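Hypothetical protein TM1012 (Thermotoga maritima, PDB 2FCL) is of unknown function but is probably a nucleotidyltransferase related to the aminoglycoside 2''-adenylyltransferases. Local coordinates at residues A45-P50 with L140-E145; G64-E69 with C89-E94. One frame throughout, in Å; residues are numbered along the deposited sequence. Where two conformers were deposited one is given.

Contact 1: residues A45-P50 with L140-E145; sequences ALQGVP and LSLEYE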
loop_
_atom_site.group_PDB
_atom_site.type_symbol
_atom_site.label_atom_id
_atom_site.label_comp_id
_atom_site.label_asym_id
_atom_site.label_seq_id
_atom_site.Cartn_x
_atom_site.Cartn_y
_atom_site.Cartn_z
ATOM N N ALA A 45 -7.732 7.593 -2.014
ATOM C CA ALA A 45 -8.144 8.494 -3.083
ATOM C C ALA A 45 -8.761 7.755 -4.260
ATOM O O ALA A 45 -9.779 8.172 -4.809
ATOM C CB ALA A 45 -6.978 9.362 -3.531
ATOM N N LEU A 46 -8.163 6.633 -4.647
ATOM C CA LEU A 46 -8.720 5.816 -5.717
ATOM C C LEU A 46 -10.130 5.359 -5.404
ATOM O O LEU A 46 -10.933 5.171 -6.313
ATOM C CB LEU A 46 -7.843 4.590 -5.959
ATOM C CG LEU A 46 -6.545 4.859 -6.722
ATOM C CD1 LEU A 46 -5.620 3.666 -6.629
ATOM C CD2 LEU A 46 -6.827 5.223 -8.163
ATOM N N GLN A 47 -10.401 5.125 -4.123
ATOM C CA GLN A 47 -11.709 4.664 -3.668
ATOM C C GLN A 47 -12.671 5.792 -3.342
ATOM O O GLN A 47 -13.778 5.533 -2.901
ATOM C CB GLN A 47 -11.538 3.723 -2.470
ATOM C CG GLN A 47 -10.754 2.475 -2.853
ATOM C CD GLN A 47 -10.718 1.436 -1.776
ATOM O OE1 GLN A 47 -11.728 0.799 -1.495
ATOM N NE2 GLN A 47 -9.564 1.281 -1.129
ATOM N N GLY A 48 -12.278 7.032 -3.610
ATOM C CA GLY A 48 -13.174 8.174 -3.470
ATOM C C GLY A 48 -12.998 9.052 -2.251
ATOM O O GLY A 48 -13.745 10.020 -2.091
ATOM N N VAL A 49 -12.057 8.727 -1.364
ATOM C CA VAL A 49 -11.853 9.516 -0.138
ATOM C C VAL A 49 -10.968 10.699 -0.495
ATOM O O VAL A 49 -9.882 10.504 -1.014
ATOM C CB VAL A 49 -11.186 8.682 0.975
ATOM C CG1 VAL A 49 -11.219 9.421 2.311
ATOM C CG2 VAL A 49 -11.829 7.315 1.092
ATOM N N PRO A 50 -11.438 11.945 -0.265
ATOM C CA PRO A 50 -10.651 13.113 -0.704
ATOM C C PRO A 50 -9.484 13.460 0.221
ATOM O O PRO A 50 -9.498 14.488 0.906
ATOM C CB PRO A 50 -11.698 14.225 -0.733
ATOM C CG PRO A 50 -12.584 13.874 0.354
ATOM C CD PRO A 50 -12.716 12.358 0.333
ATOM N N LEU A 140 -6.746 -2.022 -1.060
ATOM C CA LEU A 140 -7.033 -2.646 0.196
ATOM C C LEU A 140 -8.342 -2.097 0.773
ATOM O O LEU A 140 -8.625 -0.914 0.714
ATOM C CB LEU A 140 -5.856 -2.375 1.154
ATOM C CG LEU A 140 -5.808 -3.149 2.473
ATOM C CD1 LEU A 140 -5.947 -4.629 2.253
ATOM C CD2 LEU A 140 -4.510 -2.857 3.184
ATOM N N SER A 141 -9.148 -2.983 1.330
ATOM C CA SER A 141 -10.378 -2.623 2.033
ATOM C C SER A 141 -10.221 -1.426 2.970
ATOM O O SER A 141 -9.330 -1.437 3.811
ATOM C CB SER A 141 -10.820 -3.824 2.877
ATOM O OG SER A 141 -11.807 -3.485 3.820
ATOM N N LEU A 142 -11.089 -0.426 2.825
ATOM C CA LEU A 142 -11.056 0.752 3.701
ATOM C C LEU A 142 -11.379 0.386 5.144
ATOM O O LEU A 142 -10.778 0.919 6.062
ATOM C CB LEU A 142 -12.032 1.820 3.215
ATOM C CG LEU A 142 -11.689 2.435 1.857
ATOM C CD1 LEU A 142 -12.752 3.441 1.427
ATOM C CD2 LEU A 142 -10.332 3.095 1.873
ATOM N N GLU A 143 -12.305 -0.545 5.342
ATOM C CA GLU A 143 -12.630 -1.005 6.692
ATOM C C GLU A 143 -11.419 -1.651 7.344
ATOM O O GLU A 143 -11.133 -1.415 8.531
ATOM C CB GLU A 143 -13.822 -1.966 6.688
ATOM C CG GLU A 143 -15.152 -1.315 6.325
ATOM C CD GLU A 143 -15.670 -0.355 7.389
ATOM O OE1 GLU A 143 -15.026 -0.214 8.451
ATOM O OE2 GLU A 143 -16.717 0.278 7.146
ATOM N N TYR A 144 -10.701 -2.472 6.573
ATOM C CA TYR A 144 -9.489 -3.093 7.070
ATOM C C TYR A 144 -8.444 -2.040 7.471
ATOM O O TYR A 144 -7.851 -2.123 8.547
ATOM C CB TYR A 144 -8.907 -4.076 6.038
ATOM C CG TYR A 144 -7.639 -4.740 6.496
ATOM C CD1 TYR A 144 -6.403 -4.138 6.276
ATOM C CD2 TYR A 144 -7.673 -5.932 7.180
ATOM C CE1 TYR A 144 -5.255 -4.719 6.722
ATOM C CE2 TYR A 144 -6.535 -6.510 7.621
ATOM C CZ TYR A 144 -5.319 -5.914 7.397
ATOM O OH TYR A 144 -4.177 -6.558 7.840
ATOM N N GLU A 145 -8.210 -1.059 6.615
ATOM C CA GLU A 145 -7.238 -0.009 6.954
ATOM C C GLU A 145 -7.675 0.814 8.135
ATOM O O GLU A 145 -6.848 1.185 8.955
ATOM C CB GLU A 145 -6.942 0.871 5.763
ATOM C CG GLU A 145 -6.254 0.082 4.633
ATOM C CD GLU A 145 -4.983 0.736 4.143
ATOM O OE1 GLU A 145 -4.038 0.885 4.937
ATOM O OE2 GLU A 145 -4.881 1.088 2.954
HETATM O O HOH W 1 -12.967 -0.528 0.564
#

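Contact 2: residues G64-E69 with C89-E94; sequences GAYEIE and CSHFGE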
loop_
_atom_site.group_PDB
_atom_site.type_symbol
_atom_site.label_atom_id
_atom_site.label_comp_id
_atom_site.label_asym_id
_atom_site.label_seq_id
_atom_site.Cartn_x
_atom_site.Cartn_y
_atom_site.Cartn_z
ATOM N N GLY A 64 6.775 -11.425 -3.009
ATOM C CA GLY A 64 6.385 -10.316 -3.865
ATOM C C GLY A 64 7.257 -9.094 -3.680
ATOM O O GLY A 64 7.515 -8.381 -4.626
ATOM N N ALA A 65 7.713 -8.848 -2.457
ATOM C CA ALA A 65 8.517 -7.658 -2.227
ATOM C C ALA A 65 9.820 -7.724 -3.028
ATOM O O ALA A 65 10.226 -6.744 -3.649
ATOM C CB ALA A 65 8.811 -7.491 -0.749
ATOM N N TYR A 66 10.475 -8.880 -2.998
ATOM C CA TYR A 66 11.718 -9.086 -3.734
ATOM C C TYR A 66 11.481 -9.125 -5.231
ATOM O O TYR A 66 12.302 -8.634 -5.994
ATOM C CB TYR A 66 12.485 -10.318 -3.196
ATOM C CG TYR A 66 12.839 -10.137 -1.741
ATOM C CD1 TYR A 66 13.954 -9.411 -1.363
ATOM C CD2 TYR A 66 12.020 -10.639 -0.743
ATOM C CE1 TYR A 66 14.246 -9.201 -0.042
ATOM C CE2 TYR A 66 12.298 -10.429 0.582
ATOM C CZ TYR A 66 13.421 -9.705 0.922
ATOM O OH TYR A 66 13.701 -9.464 2.234
ATOM N N GLU A 67 10.340 -9.658 -5.659
ATOM C CA GLU A 67 9.979 -9.627 -7.069
ATOM C C GLU A 67 9.732 -8.211 -7.572
ATOM O O GLU A 67 10.165 -7.860 -8.670
ATOM C CB GLU A 67 8.754 -10.519 -7.353
ATOM C CG GLU A 67 9.057 -11.997 -7.530
ATOM C CD GLU A 67 9.850 -12.247 -8.804
ATOM O OE1 GLU A 67 11.087 -12.070 -8.797
ATOM O OE2 GLU A 67 9.218 -12.555 -9.827
ATOM N N ILE A 68 9.001 -7.409 -6.796
ATOM C CA ILE A 68 8.756 -6.022 -7.191
ATOM C C ILE A 68 10.073 -5.259 -7.321
ATOM O O ILE A 68 10.297 -4.544 -8.287
ATOM C CB ILE A 68 7.779 -5.339 -6.195
ATOM C CG1 ILE A 68 6.393 -5.959 -6.342
ATOM C CG2 ILE A 68 7.734 -3.833 -6.397
ATOM C CD1 ILE A 68 5.417 -5.553 -5.277
ATOM N N GLU A 69 10.971 -5.442 -6.362
ATOM C CA GLU A 69 12.280 -4.815 -6.450
ATOM C C GLU A 69 12.994 -5.210 -7.755
ATOM O O GLU A 69 13.581 -4.366 -8.425
ATOM C CB GLU A 69 13.127 -5.225 -5.239
ATOM C CG GLU A 69 14.565 -4.815 -5.290
ATOM C CD GLU A 69 15.286 -5.266 -4.038
ATOM O OE1 GLU A 69 15.378 -6.490 -3.767
ATOM O OE2 GLU A 69 15.702 -4.395 -3.303
ATOM N N CYS A 89 6.777 -4.861 11.477
ATOM C CA CYS A 89 7.878 -5.398 10.675
ATOM C C CYS A 89 7.397 -5.852 9.314
ATOM O O CYS A 89 6.219 -6.118 9.127
ATOM C CB CYS A 89 8.601 -6.525 11.409
ATOM S SG CYS A 89 7.645 -8.034 11.602
ATOM N N SER A 90 8.324 -5.902 8.361
ATOM C CA SER A 90 8.007 -6.250 6.981
ATOM C C SER A 90 9.299 -6.432 6.203
ATOM O O SER A 90 10.371 -6.044 6.661
ATOM C CB SER A 90 7.164 -5.153 6.307
ATOM O OG SER A 90 7.929 -3.993 5.984
ATOM N N HIS A 91 9.172 -6.994 5.009
ATOM C CA HIS A 91 10.232 -6.959 4.010
ATOM C C HIS A 91 10.044 -5.662 3.248
ATOM O O HIS A 91 9.109 -5.528 2.467
ATOM C CB HIS A 91 10.149 -8.179 3.113
ATOM C CG HIS A 91 10.358 -9.449 3.857
ATOM N ND1 HIS A 91 11.580 -10.076 3.904
ATOM C CD2 HIS A 91 9.528 -10.165 4.648
ATOM C CE1 HIS A 91 11.485 -11.151 4.667
ATOM N NE2 HIS A 91 10.249 -11.230 5.127
ATOM N N PHE A 92 10.891 -4.699 3.569
ATOM C CA PHE A 92 10.685 -3.311 3.252
ATOM C C PHE A 92 11.745 -2.781 2.315
ATOM O O PHE A 92 12.931 -2.928 2.595
ATOM C CB PHE A 92 10.700 -2.475 4.541
ATOM C CG PHE A 92 10.594 -1.011 4.286
ATOM C CD1 PHE A 92 9.393 -0.443 3.987
ATOM C CD2 PHE A 92 11.733 -0.219 4.204
ATOM C CE1 PHE A 92 9.265 0.894 3.730
ATOM C CE2 PHE A 92 11.622 1.133 3.914
ATOM C CZ PHE A 92 10.377 1.683 3.680
ATOM N N GLY A 93 11.319 -2.139 1.229
ATOM C CA GLY A 93 12.238 -1.410 0.355
ATOM C C GLY A 93 11.567 -0.202 -0.238
ATOM O O GLY A 93 10.411 0.084 0.064
ATOM N N GLU A 94 12.290 0.504 -1.094
ATOM C CA GLU A 94 11.818 1.761 -1.639
ATOM C C GLU A 94 12.270 1.926 -3.083
ATOM O O GLU A 94 13.407 1.551 -3.449
ATOM C CB GLU A 94 12.348 2.924 -0.791
ATOM C CG GLU A 94 11.684 4.261 -1.074
ATOM C CD GLU A 94 12.438 5.382 -0.434
ATOM O OE1 GLU A 94 12.346 5.506 0.808
ATOM O OE2 GLU A 94 13.169 6.100 -1.147
#

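Contact 1: residues A45-P50 with L140-E145
The side-chain amide of Gln47 reaches over to the backbone just ahead of helix 142-149 and makes the one direct hydrogen bond between these segments, NE2 to Leu140 O at 3.0 Å. The N-H...O angle is 155°; the acceptor lies close to the amide plane, whereas the donor stands tilted from the plane of the Leu140 carbonyl. Ser43 OG also bonds NE2, and a water 2.7 Å from Gln47 OE1 accepts the N-H of Leu142, bridging the two segments. Gly48, at positive phi, is the C' residue of the Schellman motif that ends helix 40-46. On the other side Ser141 is the N-cap of helix 142-149, its OG receiving Tyr144 N at 3.1 Å. One helix's end thus meets the other's start. The apolar share falls to Leu142: with CG anti to its carbonyl carbon (chi1 -65°), it sends its branch toward Gln47 and Val49. Its isopropyl end lies against the Gln47 amide, with CD2 3.6 Å from Gln47 NE2, while Leu142 CD1 meets Val49 CG2 at 4.0 Å. Phe44 of helix 40-46 touches both Leu142 and Val49. An unidentified bound molecule, probably from the crystallisation liquor, hydrogen-bonds to Ser141 OG and Glu143 N.

Contact 2: residues G64-E69 with C89-E94
Helix 62-71 packs here against strand 89-94 of the mixed sheet, part of an alpha/beta core consistent with the nucleotidyltransferase fold. Two neighbouring helix residues, Ala65 and Tyr66, both meet His91. The polar link is a hydrogen bond between Tyr66 OH and His91 ND1, 2.8 Å long; either atom could be the donor. Each partner lies at the edge of the other's ring, near its plane, yet the rings are steeply inclined, with planes at 72° and centroids 5.5 Å apart. Tyr66 CE2 also comes within 3.4 Å of His91 ND1, bringing the ring's border as well as its hydroxyl to the imidazole. On the strand, His91 CG sits anti to its own carbonyl carbon (chi1 -63°), which swings the imidazole to the tyrosine. Putting a phenylalanine in place of Tyr66 would probably leave His91 ND1 without this mate and the imidazole less firmly fixed in rotation. Closer to the backbone, the Ala65 methyl rests 3.8 Å from His91 O and 4.1 Å from His91 CB. Phe82 of strand 81-84 meets the His91 ring edge-to-face, Val80 touches Tyr66, and His91 is backbone hydrogen-bonded to Gly106 of strand 103-106, while Ala65 also touches Thr60 of strand 57-60.

Overall arrangement
From the N terminus the chain runs through strand 36-39 into helix 40-46, whose end supplies the first half of contact 1. It then forms strand 57-60 and helix 62-71, and strand 89-94 comes back against that helix to close contact 2, a short loop holding strand 81-84. Strand 103-106 follows, and only at 140-145, where helix 142-149 starts, is the long loop of contact 1 closed. Contact 2 is therefore nested inside contact 1. The two lie on opposite sides of the chain's centre, their own centres about 22 Å apart, without touching: contact 1 joins two helix ends, contact 2 a helix to the sheet.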